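Local coordinates for UPF0135 protein SA1388 (Staphylococcus aureus subsp. aureus, PDB 3LNL) that is of unknown function but belongs to the GTP cyclohydrolase I type 2/NIF3 family, carries a dinuclear zinc centre and assembles into a toroidal hexamer capped by PII-like domains, at residues M120-I125 with V244-D249; M252-F257 with Q278-I283; P268-V273 with N324-N329; R282-G287 with Q300-F305. The protein carries 2 engineered substitutions. All coordinates share one frame; numbering follows the deposited sequence.

Contact 1: residues M120-I125 with V244-D249; sequences MGLKNI and VMAEVD
Two nearly straight backbone hydrogen bonds make Lys-123 and Glu-247 an antiparallel hydrogen-bonded pair: Lys-123 N gives to Glu-247 O at 2.8 Å, and Glu-247 N returns one to Lys-123 O at 2.9 Å. Beside this pair the side chains of Asn-124 and Glu-247 cross obliquely. Asn-124 ND2 lies 2.4 Å from Glu-247 OE2, a very short hydrogen bond that uses the anti lone pair of the carboxylate and stays in the amide plane. Glu-247 reaches it with CG almost eclipsed on the backbone N (chi1 -2°) and the chain extended beyond, an unfavourable first torsion. Lys-123, bent at chi2, lays its methylenes across the Asp-249 carboxylate, with CE 3.0 Å from Asp-249 OD2, while its NZ stays beyond salt-bridge range. Two waters join Gly-121 O to Asp-249, one through the backbone N and the other through OD1.

The apolar side is formed by Leu-122, whose CB meets the Ala-246 methyl and whose CD2 lies 3.7 Å from Val-248 CG1, the two side chains pointing the same way. Ile-125 continues this row, setting CG1 on Ala-246 CB and CG2 against Val-244 CB. Gly-121, with positive phi, ends helix 112-119 in a Schellman motif; strand 125-142 then leads into the PII-like insertion, and strand 240-253 returns from it to the NIF3 fold. Around the contact, Leu-122 and Val-248 rest on Phe-257 of helix 254-264, Ile-125 packs back onto helix 112-119, and strand 279-285 hydrogen-bonds to Val-244, Ala-246 and Val-248 along the other edge of their strand.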
loop_
_atom_site.group_PDB
_atom_site.type_symbol
_atom_site.label_atom_id
_atom_site.label_comp_id
_atom_site.label_asym_id
_atom_site.label_seq_id
_atom_site.Cartn_x
_atom_site.Cartn_y
_atom_site.Cartn_z
ATOM N N MET B 120 38.623 -12.584 -12.672
ATOM C CA MET B 120 38.423 -12.850 -14.093
ATOM C C MET B 120 39.479 -12.290 -15.018
ATOM O O MET B 120 39.435 -12.572 -16.213
ATOM C CB MET B 120 37.062 -12.330 -14.520
ATOM C CG MET B 120 35.923 -13.047 -13.864
ATOM S SD MET B 120 34.387 -12.269 -14.321
ATOM C CE MET B 120 33.245 -12.881 -13.060
ATOM N N GLY B 121 40.424 -11.530 -14.473
ATOM C CA GLY B 121 41.511 -10.948 -15.267
ATOM C C GLY B 121 41.126 -9.754 -16.096
ATOM O O GLY B 121 41.776 -9.471 -17.073
ATOM N N LEU B 122 40.060 -9.056 -15.703
ATOM C CA LEU B 122 39.527 -7.965 -16.515
ATOM C C LEU B 122 40.269 -6.681 -16.236
ATOM O O LEU B 122 40.953 -6.566 -15.210
ATOM C CB LEU B 122 38.046 -7.758 -16.283
ATOM C CG LEU B 122 37.201 -9.028 -16.431
ATOM C CD1 LEU B 122 35.724 -8.744 -16.154
ATOM C CD2 LEU B 122 37.427 -9.711 -17.801
ATOM N N LYS B 123 40.129 -5.738 -17.165
ATOM C CA LYS B 123 40.787 -4.434 -17.133
ATOM C C LYS B 123 39.722 -3.344 -17.080
ATOM O O LYS B 123 38.531 -3.618 -17.279
ATOM C CB LYS B 123 41.606 -4.200 -18.409
ATOM C CG LYS B 123 42.725 -5.200 -18.674
ATOM C CD LYS B 123 43.818 -5.146 -17.618
ATOM C CE LYS B 123 44.972 -6.054 -17.939
ATOM N NZ LYS B 123 45.993 -5.889 -16.896
ATOM N N ASN B 124 40.184 -2.121 -16.813
ATOM C CA ASN B 124 39.366 -0.906 -16.875
ATOM C C ASN B 124 38.091 -1.035 -16.064
ATOM O O ASN B 124 37.005 -0.790 -16.554
ATOM C CB ASN B 124 39.082 -0.524 -18.352
ATOM C CG ASN B 124 40.370 -0.155 -19.102
ATOM O OD1 ASN B 124 41.312 0.360 -18.504
ATOM N ND2 ASN B 124 40.417 -0.439 -20.397
ATOM N N ILE B 125 38.242 -1.489 -14.823
ATOM C CA ILE B 125 37.120 -1.848 -14.005
ATOM C C ILE B 125 36.567 -0.593 -13.328
ATOM O O ILE B 125 37.328 0.141 -12.689
ATOM C CB ILE B 125 37.525 -2.844 -12.898
ATOM C CG1 ILE B 125 38.143 -4.110 -13.508
ATOM C CG2 ILE B 125 36.273 -3.272 -12.077
ATOM C CD1 ILE B 125 38.857 -5.019 -12.494
ATOM N N VAL B 244 30.111 -3.639 -11.329
ATOM C CA VAL B 244 31.169 -3.008 -12.095
ATOM C C VAL B 244 30.987 -3.255 -13.577
ATOM O O VAL B 244 30.399 -4.278 -14.003
ATOM C CB VAL B 244 32.589 -3.520 -11.688
ATOM C CG1 VAL B 244 32.922 -3.057 -10.233
ATOM C CG2 VAL B 244 32.759 -5.056 -11.901
ATOM N N MET B 245 31.537 -2.337 -14.377
ATOM C CA MET B 245 31.731 -2.564 -15.807
ATOM C C MET B 245 33.207 -2.732 -15.976
ATOM O O MET B 245 33.969 -1.970 -15.399
ATOM C CB MET B 245 31.242 -1.375 -16.682
ATOM C CG MET B 245 31.191 -1.693 -18.189
ATOM S SD MET B 245 29.727 -2.715 -18.653
ATOM C CE MET B 245 28.389 -1.503 -18.356
ATOM N N ALA B 246 33.624 -3.681 -16.813
ATOM C CA ALA B 246 35.019 -3.882 -17.116
ATOM C C ALA B 246 35.146 -4.447 -18.543
ATOM O O ALA B 246 34.137 -4.636 -19.227
ATOM C CB ALA B 246 35.609 -4.841 -16.109
ATOM N N GLU B 247 36.380 -4.704 -18.977
ATOM C CA GLU B 247 36.630 -5.286 -20.298
ATOM C C GLU B 247 37.641 -6.409 -20.260
ATOM O O GLU B 247 38.523 -6.464 -19.374
ATOM C CB GLU B 247 37.065 -4.255 -21.376
ATOM C CG GLU B 247 37.140 -2.862 -21.000
ATOM C CD GLU B 247 37.823 -2.024 -22.070
ATOM O OE1 GLU B 247 37.257 -1.839 -23.179
ATOM O OE2 GLU B 247 38.974 -1.620 -21.835
ATOM N N VAL B 248 37.505 -7.305 -21.233
ATOM C CA VAL B 248 38.518 -8.329 -21.472
ATOM C C VAL B 248 39.643 -7.632 -22.172
ATOM O O VAL B 248 39.433 -6.565 -22.787
ATOM C CB VAL B 248 37.999 -9.527 -22.281
ATOM C CG1 VAL B 248 37.106 -10.362 -21.389
ATOM C CG2 VAL B 248 37.237 -9.085 -23.537
ATOM N N ASP B 249 40.845 -8.174 -21.967
ATOM C CA ASP B 249 42.055 -7.678 -22.613
ATOM C C ASP B 249 41.858 -7.659 -24.113
ATOM O O ASP B 249 42.129 -6.645 -24.777
ATOM C CB ASP B 249 43.236 -8.616 -22.313
ATOM C CG ASP B 249 43.768 -8.460 -20.894
ATOM O OD1 ASP B 249 44.335 -9.437 -20.334
ATOM O OD2 ASP B 249 43.629 -7.344 -20.336
HETATM O O HOH W 1 40.968 -9.903 -19.831
HETATM O O HOH W 2 44.210 -10.558 -17.863
#

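Contact 2: residues M252-F257 with Q278-I283; sequences MTLEDF and QKIKRI
Phe-257 and Ile-283 meet tip to tip at the packed end of this contact, ring atom CZ of Phe-257 lying 3.6 Å from Ile-283 CD1. The ring gets there with CG anti to the backbone N (chi1 -176°), while CG1 and CG2 of Ile-283 both lie near CE2. Ile-280, on the strand, packs against the first turn of the helix: its CG1 sits 3.6 Å from Leu-254 CA and its CG2 turns obliquely to the Phe-257 ring. Its chi2 of -27° lies about midway between eclipsed and staggered, an unfavourable torsion for the outer methyl.

Here strand 240-253 runs straight into helix 254-264 beside antiparallel strand 279-285. Met-252 and Ile-280 form a hydrogen-bonded pair, with Ile-280 N 2.7 Å from Met-252 O, and Leu-254 N, already in the helix, gives a further bond to Gln-278 O at 2.7 Å. Thr-253 is the N-cap: its OG1 accepts from Asp-256 N at 3.2 Å.

Toward solvent the contact loosens. Lys-279 and Thr-253 share the other face of the ladder, where their side chains keep apart, and Gln-278, bent at chi2, carries its amide away from the helix after CB has passed Leu-254 CB at 4.1 Å.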
loop_
_atom_site.group_PDB
_atom_site.type_symbol
_atom_site.label_atom_id
_atom_site.label_comp_id
_atom_site.label_asym_id
_atom_site.label_seq_id
_atom_site.Cartn_x
_atom_site.Cartn_y
_atom_site.Cartn_z
ATOM N N MET B 252 36.639 -11.433 -27.243
ATOM C CA MET B 252 36.543 -12.866 -27.388
ATOM C C MET B 252 35.086 -13.302 -27.542
ATOM O O MET B 252 34.179 -12.491 -27.459
ATOM C CB MET B 252 37.185 -13.555 -26.208
ATOM C CG MET B 252 36.538 -13.287 -24.901
ATOM S SD MET B 252 37.695 -13.649 -23.528
ATOM C CE MET B 252 37.728 -15.393 -23.603
ATOM N N THR B 253 34.859 -14.581 -27.804
ATOM C CA THR B 253 33.484 -15.049 -28.002
ATOM C C THR B 253 32.848 -15.276 -26.634
ATOM O O THR B 253 33.521 -15.567 -25.653
ATOM C CB THR B 253 33.407 -16.342 -28.854
ATOM O OG1 THR B 253 33.971 -17.434 -28.127
ATOM C CG2 THR B 253 34.133 -16.204 -30.266
ATOM N N LEU B 254 31.527 -15.126 -26.576
ATOM C CA LEU B 254 30.769 -15.423 -25.398
ATOM C C LEU B 254 31.111 -16.805 -24.772
ATOM O O LEU B 254 31.288 -16.910 -23.537
ATOM C CB LEU B 254 29.268 -15.345 -25.696
ATOM C CG LEU B 254 28.281 -15.570 -24.567
ATOM C CD1 LEU B 254 28.582 -14.661 -23.337
ATOM C CD2 LEU B 254 26.822 -15.316 -25.095
ATOM N N GLU B 255 31.130 -17.849 -25.576
ATOM C CA GLU B 255 31.412 -19.166 -25.031
ATOM C C GLU B 255 32.834 -19.275 -24.511
ATOM O O GLU B 255 33.060 -19.886 -23.473
ATOM C CB GLU B 255 31.143 -20.269 -26.039
ATOM C CG GLU B 255 32.117 -20.378 -27.116
ATOM C CD GLU B 255 31.750 -21.489 -28.105
ATOM O OE1 GLU B 255 32.333 -21.461 -29.218
ATOM O OE2 GLU B 255 30.880 -22.348 -27.755
ATOM N N ASP B 256 33.766 -18.606 -25.162
ATOM C CA ASP B 256 35.153 -18.628 -24.715
ATOM C C ASP B 256 35.313 -17.858 -23.412
ATOM O O ASP B 256 36.062 -18.282 -22.534
ATOM C CB ASP B 256 36.083 -18.059 -25.787
ATOM C CG ASP B 256 36.282 -19.026 -26.960
ATOM O OD1 ASP B 256 35.790 -20.174 -26.937
ATOM O OD2 ASP B 256 36.948 -18.629 -27.894
ATOM N N PHE B 257 34.618 -16.721 -23.305
ATOM C CA PHE B 257 34.601 -15.957 -22.072
ATOM C C PHE B 257 33.984 -16.760 -20.930
ATOM O O PHE B 257 34.574 -16.838 -19.841
ATOM C CB PHE B 257 33.882 -14.618 -22.234
ATOM C CG PHE B 257 33.939 -13.773 -21.010
ATOM C CD1 PHE B 257 35.160 -13.452 -20.434
ATOM C CD2 PHE B 257 32.773 -13.323 -20.404
ATOM C CE1 PHE B 257 35.228 -12.713 -19.266
ATOM C CE2 PHE B 257 32.838 -12.546 -19.273
ATOM C CZ PHE B 257 34.079 -12.233 -18.714
ATOM N N GLN B 278 29.085 -14.971 -30.166
ATOM C CA GLN B 278 28.904 -13.534 -29.997
ATOM C C GLN B 278 30.202 -12.903 -29.486
ATOM O O GLN B 278 30.837 -13.417 -28.561
ATOM C CB GLN B 278 27.757 -13.344 -28.981
ATOM C CG GLN B 278 27.309 -11.911 -28.696
ATOM C CD GLN B 278 26.453 -11.330 -29.789
ATOM O OE1 GLN B 278 25.706 -12.048 -30.442
ATOM N NE2 GLN B 278 26.567 -10.021 -30.001
ATOM N N LYS B 279 30.623 -11.806 -30.089
ATOM C CA LYS B 279 31.829 -11.140 -29.659
ATOM C C LYS B 279 31.559 -10.279 -28.419
ATOM O O LYS B 279 30.631 -9.491 -28.428
ATOM C CB LYS B 279 32.332 -10.237 -30.722
ATOM C CG LYS B 279 32.494 -10.920 -32.053
ATOM C CD LYS B 279 33.724 -11.698 -32.109
ATOM C CE LYS B 279 34.253 -11.782 -33.556
ATOM N NZ LYS B 279 34.915 -13.106 -33.611
ATOM N N ILE B 280 32.421 -10.402 -27.428
ATOM C CA ILE B 280 32.261 -9.844 -26.107
ATOM C C ILE B 280 33.476 -8.954 -25.883
ATOM O O ILE B 280 34.584 -9.408 -26.050
ATOM C CB ILE B 280 32.320 -11.013 -25.040
ATOM C CG1 ILE B 280 31.026 -11.825 -25.025
ATOM C CG2 ILE B 280 32.525 -10.541 -23.642
ATOM C CD1 ILE B 280 29.776 -11.047 -25.462
ATOM N N LYS B 281 33.278 -7.712 -25.465
ATOM C CA LYS B 281 34.389 -6.900 -24.975
ATOM C C LYS B 281 34.138 -6.311 -23.586
ATOM O O LYS B 281 35.034 -6.366 -22.715
ATOM C CB LYS B 281 34.655 -5.775 -25.957
ATOM C CG LYS B 281 35.648 -4.784 -25.463
ATOM C CD LYS B 281 37.063 -5.367 -25.463
ATOM C CE LYS B 281 38.052 -4.307 -25.103
ATOM N NZ LYS B 281 39.338 -4.964 -24.923
ATOM N N ARG B 282 32.977 -5.682 -23.419
ATOM C CA ARG B 282 32.599 -5.060 -22.175
ATOM C C ARG B 282 31.641 -5.955 -21.380
ATOM O O ARG B 282 30.661 -6.461 -21.907
ATOM C CB ARG B 282 31.974 -3.681 -22.425
ATOM C CG ARG B 282 32.819 -2.818 -23.316
ATOM C CD ARG B 282 32.201 -1.449 -23.582
ATOM N NE ARG B 282 32.145 -0.719 -22.326
ATOM C CZ ARG B 282 31.458 0.396 -22.137
ATOM N NH1 ARG B 282 30.745 0.925 -23.131
ATOM N NH2 ARG B 282 31.495 0.989 -20.946
ATOM N N ILE B 283 31.930 -6.090 -20.091
ATOM C CA ILE B 283 31.317 -7.025 -19.191
ATOM C C ILE B 283 30.745 -6.275 -17.985
ATOM O O ILE B 283 31.437 -5.521 -17.342
ATOM C CB ILE B 283 32.403 -8.018 -18.750
ATOM C CG1 ILE B 283 32.950 -8.759 -20.038
ATOM C CG2 ILE B 283 31.832 -9.063 -17.767
ATOM C CD1 ILE B 283 34.363 -8.904 -20.026
#

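Contact 3: residues P268-V273 with N324-N329; sequences PSVRFV and NLIDIN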
loop_
_atom_site.group_PDB
_atom_site.type_symbol
_atom_site.label_atom_id
_atom_site.label_comp_id
_atom_site.label_asym_id
_atom_site.label_seq_id
_atom_site.Cartn_x
_atom_site.Cartn_y
_atom_site.Cartn_z
ATOM N N PRO B 268 32.051 -25.438 -10.960
ATOM C CA PRO B 268 31.771 -26.774 -11.500
ATOM C C PRO B 268 30.954 -26.771 -12.782
ATOM O O PRO B 268 31.144 -27.617 -13.636
ATOM C CB PRO B 268 30.984 -27.472 -10.357
ATOM C CG PRO B 268 31.447 -26.783 -9.118
ATOM C CD PRO B 268 31.623 -25.324 -9.547
ATOM N N SER B 269 30.090 -25.779 -12.927
ATOM C CA SER B 269 29.216 -25.689 -14.089
ATOM C C SER B 269 28.890 -24.216 -14.289
ATOM O O SER B 269 28.621 -23.516 -13.342
ATOM C CB SER B 269 27.913 -26.448 -13.831
ATOM O OG SER B 269 26.957 -26.232 -14.844
ATOM N N VAL B 270 28.938 -23.764 -15.553
ATOM C CA VAL B 270 28.495 -22.442 -15.943
ATOM C C VAL B 270 27.474 -22.581 -17.072
ATOM O O VAL B 270 27.529 -23.552 -17.826
ATOM C CB VAL B 270 29.740 -21.600 -16.346
ATOM C CG1 VAL B 270 29.382 -20.395 -17.152
ATOM C CG2 VAL B 270 30.535 -21.231 -15.028
ATOM N N ARG B 271 26.528 -21.646 -17.143
ATOM C CA ARG B 271 25.600 -21.573 -18.264
ATOM C C ARG B 271 25.473 -20.143 -18.778
ATOM O O ARG B 271 25.586 -19.144 -18.012
ATOM C CB ARG B 271 24.217 -22.152 -17.874
ATOM C CG ARG B 271 23.585 -21.518 -16.682
ATOM C CD ARG B 271 22.453 -22.365 -16.093
ATOM N NE ARG B 271 21.921 -21.754 -14.862
ATOM C CZ ARG B 271 20.978 -22.296 -14.095
ATOM N NH1 ARG B 271 20.453 -23.476 -14.402
ATOM N NH2 ARG B 271 20.519 -21.640 -13.026
ATOM N N PHE B 272 25.268 -20.026 -20.089
ATOM C CA PHE B 272 25.188 -18.742 -20.691
ATOM C C PHE B 272 23.998 -18.650 -21.599
ATOM O O PHE B 272 23.411 -19.647 -21.976
ATOM C CB PHE B 272 26.492 -18.352 -21.381
ATOM C CG PHE B 272 26.853 -19.182 -22.574
ATOM C CD1 PHE B 272 26.402 -18.846 -23.835
ATOM C CD2 PHE B 272 27.724 -20.250 -22.446
ATOM C CE1 PHE B 272 26.766 -19.618 -24.929
ATOM C CE2 PHE B 272 28.118 -20.982 -23.544
ATOM C CZ PHE B 272 27.620 -20.673 -24.776
ATOM N N VAL B 273 23.602 -17.420 -21.851
ATOM C CA VAL B 273 22.486 -17.126 -22.716
ATOM C C VAL B 273 22.980 -16.190 -23.781
ATOM O O VAL B 273 23.497 -15.112 -23.467
ATOM C CB VAL B 273 21.313 -16.445 -21.930
ATOM C CG1 VAL B 273 20.110 -16.112 -22.869
ATOM C CG2 VAL B 273 20.864 -17.324 -20.764
ATOM N N ASN B 324 22.798 -10.708 -23.535
ATOM C CA ASN B 324 23.611 -11.843 -23.246
ATOM C C ASN B 324 23.897 -12.010 -21.738
ATOM O O ASN B 324 24.193 -11.044 -21.053
ATOM C CB ASN B 324 24.924 -11.764 -24.017
ATOM C CG ASN B 324 24.718 -11.659 -25.483
ATOM O OD1 ASN B 324 23.943 -12.425 -26.053
ATOM N ND2 ASN B 324 25.389 -10.716 -26.114
ATOM N N LEU B 325 23.778 -13.234 -21.238
ATOM C CA LEU B 325 23.959 -13.492 -19.808
ATOM C C LEU B 325 24.949 -14.621 -19.595
ATOM O O LEU B 325 25.072 -15.489 -20.452
ATOM C CB LEU B 325 22.653 -13.908 -19.155
ATOM C CG LEU B 325 21.454 -12.995 -19.266
ATOM C CD1 LEU B 325 20.208 -13.756 -18.693
ATOM C CD2 LEU B 325 21.664 -11.660 -18.592
ATOM N N ILE B 326 25.661 -14.555 -18.475
ATOM C CA ILE B 326 26.370 -15.691 -17.907
ATOM C C ILE B 326 25.974 -15.840 -16.434
ATOM O O ILE B 326 26.082 -14.910 -15.623
ATOM C CB ILE B 326 27.938 -15.615 -18.024
ATOM C CG1 ILE B 326 28.376 -15.414 -19.469
ATOM C CG2 ILE B 326 28.558 -16.908 -17.469
ATOM C CD1 ILE B 326 29.803 -15.025 -19.687
ATOM N N ASP B 327 25.526 -17.043 -16.093
ATOM C CA ASP B 327 25.331 -17.475 -14.723
ATOM C C ASP B 327 26.592 -18.131 -14.214
ATOM O O ASP B 327 26.889 -19.273 -14.544
ATOM C CB ASP B 327 24.149 -18.438 -14.651
ATOM C CG ASP B 327 23.640 -18.697 -13.234
ATOM O OD1 ASP B 327 24.355 -18.387 -12.256
ATOM O OD2 ASP B 327 22.506 -19.230 -13.120
ATOM N N ILE B 328 27.323 -17.415 -13.360
ATOM C CA ILE B 328 28.513 -17.973 -12.711
ATOM C C ILE B 328 28.186 -18.608 -11.337
ATOM O O ILE B 328 29.102 -19.084 -10.612
ATOM C CB ILE B 328 29.610 -16.943 -12.509
ATOM C CG1 ILE B 328 29.109 -15.723 -11.734
ATOM C CG2 ILE B 328 30.227 -16.584 -13.843
ATOM C CD1 ILE B 328 30.283 -14.761 -11.242
ATOM N N ASN B 329 26.888 -18.613 -11.018
ATOM C CA ASN B 329 26.337 -19.063 -9.742
ATOM C C ASN B 329 26.511 -18.010 -8.658
ATOM O O ASN B 329 27.447 -17.185 -8.687
ATOM C CB ASN B 329 26.884 -20.446 -9.349
ATOM C CG ASN B 329 26.664 -21.496 -10.455
ATOM O OD1 ASN B 329 25.584 -21.549 -11.054
ATOM N ND2 ASN B 329 27.722 -22.239 -10.800
#
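A short antiparallel ladder at a subunit interface joins strands 271-273 and 325-327, and its sheet runs on into a strand of the second subunit. Val-273 and Leu-325 exchange two backbone bonds, Val-273 N to Leu-325 O at 2.8 Å and Leu-325 N to Val-273 O at 2.9 Å; Asp-327 N adds a third to Arg-271 O.

On the face of Arg-271 and Asp-327 the two side chains run side by side. Arg-271, extended from CG to NE, grips one oxygen side-on: NE and NH2 each lie 3.1 Å from Asp-327 OD2, which stays in the guanidinium plane although both nitrogens approach from above the carboxylate plane. OD2 also accepts from Ile-310 N, and Arg-271 NH1 bonds to Tyr-369 OH of the second subunit. Asp-327 OD1 takes Asn-329 N at 2.8 Å, an Asx turn that opens the loop leading to the zinc ligand His-330. The same Asn-329 sends ND2 back to Ser-269 O at 3.0 Å, nearly along the C=O axis.

On the opposite face, Val-270 CG1 lies 3.6 Å from Ile-326 CG2 as the two side chains cross obliquely, and Phe-272 sets CB against Ile-326 CG1, next to Leu-254 and Phe-257 of helix 254-264.

Contact 4: residues R282-G287 with Q300-F305; sequences RIAIIG and QGADVF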
loop_
_atom_site.group_PDB
_atom_site.type_symbol
_atom_site.label_atom_id
_atom_site.label_comp_id
_atom_site.label_asym_id
_atom_site.label_seq_id
_atom_site.Cartn_x
_atom_site.Cartn_y
_atom_site.Cartn_z
ATOM N N ARG B 282 32.977 -5.682 -23.419
ATOM C CA ARG B 282 32.599 -5.060 -22.175
ATOM C C ARG B 282 31.641 -5.955 -21.380
ATOM O O ARG B 282 30.661 -6.461 -21.907
ATOM C CB ARG B 282 31.974 -3.681 -22.425
ATOM C CG ARG B 282 32.819 -2.818 -23.316
ATOM C CD ARG B 282 32.201 -1.449 -23.582
ATOM N NE ARG B 282 32.145 -0.719 -22.326
ATOM C CZ ARG B 282 31.458 0.396 -22.137
ATOM N NH1 ARG B 282 30.745 0.925 -23.131
ATOM N NH2 ARG B 282 31.495 0.989 -20.946
ATOM N N ILE B 283 31.930 -6.090 -20.091
ATOM C CA ILE B 283 31.317 -7.025 -19.191
ATOM C C ILE B 283 30.745 -6.275 -17.985
ATOM O O ILE B 283 31.437 -5.521 -17.342
ATOM C CB ILE B 283 32.403 -8.018 -18.750
ATOM C CG1 ILE B 283 32.950 -8.759 -20.038
ATOM C CG2 ILE B 283 31.832 -9.063 -17.767
ATOM C CD1 ILE B 283 34.363 -8.904 -20.026
ATOM N N ALA B 284 29.460 -6.462 -17.692
ATOM C CA ALA B 284 28.891 -5.954 -16.445
ATOM C C ALA B 284 28.799 -7.148 -15.489
ATOM O O ALA B 284 28.389 -8.238 -15.912
ATOM C CB ALA B 284 27.512 -5.363 -16.703
ATOM N N ILE B 285 29.127 -6.931 -14.228
ATOM C CA ILE B 285 29.140 -7.993 -13.205
ATOM C C ILE B 285 28.413 -7.553 -11.954
ATOM O O ILE B 285 28.729 -6.523 -11.379
ATOM C CB ILE B 285 30.555 -8.367 -12.772
ATOM C CG1 ILE B 285 31.401 -8.876 -13.941
ATOM C CG2 ILE B 285 30.510 -9.471 -11.689
ATOM C CD1 ILE B 285 32.919 -8.734 -13.676
ATOM N N ILE B 286 27.391 -8.322 -11.575
ATOM C CA ILE B 286 26.769 -8.210 -10.260
ATOM C C ILE B 286 26.767 -9.601 -9.626
ATOM O O ILE B 286 25.992 -10.491 -9.971
ATOM C CB ILE B 286 25.365 -7.587 -10.251
ATOM C CG1 ILE B 286 25.410 -6.184 -10.822
ATOM C CG2 ILE B 286 24.812 -7.556 -8.779
ATOM C CD1 ILE B 286 24.086 -5.515 -10.964
ATOM N N GLY B 287 27.691 -9.813 -8.705
ATOM C CA GLY B 287 27.765 -11.124 -8.078
ATOM C C GLY B 287 26.584 -11.345 -7.192
ATOM O O GLY B 287 26.061 -10.409 -6.650
ATOM N N GLN B 300 24.002 0.587 -20.427
ATOM C CA GLN B 300 25.255 1.185 -19.939
ATOM C C GLN B 300 26.470 0.760 -20.831
ATOM O O GLN B 300 27.574 1.211 -20.611
ATOM C CB GLN B 300 25.464 0.807 -18.456
ATOM C CG GLN B 300 24.480 1.489 -17.400
ATOM C CD GLN B 300 24.250 0.690 -16.059
ATOM O OE1 GLN B 300 24.479 -0.549 -15.952
ATOM N NE2 GLN B 300 23.807 1.409 -15.037
ATOM N N GLY B 301 26.262 -0.106 -21.837
ATOM C CA GLY B 301 27.332 -0.532 -22.766
ATOM C C GLY B 301 27.835 -1.975 -22.614
ATOM O O GLY B 301 28.749 -2.409 -23.317
ATOM N N ALA B 302 27.248 -2.751 -21.716
ATOM C CA ALA B 302 27.672 -4.141 -21.562
ATOM C C ALA B 302 27.358 -4.996 -22.776
ATOM O O ALA B 302 26.300 -4.881 -23.333
ATOM C CB ALA B 302 27.034 -4.757 -20.321
ATOM N N ASP B 303 28.287 -5.845 -23.177
ATOM C CA ASP B 303 28.028 -6.943 -24.128
ATOM C C ASP B 303 27.458 -8.204 -23.482
ATOM O O ASP B 303 26.858 -9.042 -24.183
ATOM C CB ASP B 303 29.319 -7.322 -24.883
ATOM C CG ASP B 303 29.912 -6.133 -25.660
ATOM O OD1 ASP B 303 29.126 -5.345 -26.233
ATOM O OD2 ASP B 303 31.161 -5.985 -25.650
ATOM N N VAL B 304 27.655 -8.343 -22.159
ATOM C CA VAL B 304 27.172 -9.487 -21.398
ATOM C C VAL B 304 27.057 -9.054 -19.937
ATOM O O VAL B 304 27.808 -8.169 -19.457
ATOM C CB VAL B 304 28.125 -10.746 -21.561
ATOM C CG1 VAL B 304 29.577 -10.428 -21.065
ATOM C CG2 VAL B 304 27.556 -11.995 -20.856
ATOM N N PHE B 305 26.043 -9.605 -19.292
ATOM C CA PHE B 305 25.748 -9.396 -17.927
ATOM C C PHE B 305 26.043 -10.681 -17.180
ATOM O O PHE B 305 25.463 -11.708 -17.470
ATOM C CB PHE B 305 24.309 -9.000 -17.740
ATOM C CG PHE B 305 23.951 -8.654 -16.317
ATOM C CD1 PHE B 305 24.477 -7.516 -15.708
ATOM C CD2 PHE B 305 23.121 -9.499 -15.558
ATOM C CE1 PHE B 305 24.137 -7.180 -14.411
ATOM C CE2 PHE B 305 22.801 -9.190 -14.244
ATOM C CZ PHE B 305 23.309 -8.030 -13.659
#
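Phe-305 turns the edge of its ring to strand 279-285. With CG anti to the backbone N (chi1 -175°), it brings CD1 to 3.9 Å from Ala-284 CB and CZ to 3.8 Å from Ile-286 CD1, which lies in the ring plane. Ala-284 CB also meets Ala-302 CB at 3.7 Å, so one methyl touches both. Ile-286 lies beside the metal centre, its side chain about 7 Å from a zinc ion. On the other face of the sheet, Ile-283 and Val-304 lie side by side, CG1 against CG1.

Arg-282, bent at chi3, folds its guanidinium so that the carbonyl carbon of Gly-301 lies over one face, offset toward the rim. Gly-301, with positive phi in the Schellman motif ending helix 294-299, lets it lie close. Asp-303 OD2 receives Arg-282 N at 2.9 Å from above its carboxylate plane and also Lys-281 N, while Asp-303 N gives to Arg-282 O at 2.8 Å. Ala-284 N points straight at Val-304 O, 3.0 Å away.

The parallel bridge of Ala-284 with Phe-305 lies within the beta-alpha-beta unit 279-285, 294-299 and 304-307. Ala-297 of that helix touches Ala-284, Ala-302 and Phe-305, and helix 112-119 packs on Ile-285.

In the fold
From the N terminus, the chain leaves helix 112-119 and runs through the PII-like middle region before contact 1 brings it back, closing that long excursion on strand 240-253. The same strand then runs into contact 2, in series with contact 1, where its end meets strand 279-285. Contacts 2 and 3 cross, because strand 271-273 lies between the segments of contact 2 and its partner 325-327 later. Contact 4 begins on the strand that ends contact 2 and nests within the loop closed by contact 3. Contacts 2 and 4 set strand 279-285 between 240-253 and 304-307, contact 3 pairs 271-273 with 325-327, itself a neighbour of 304-307, and contact 1 adds the start of strand 125-142.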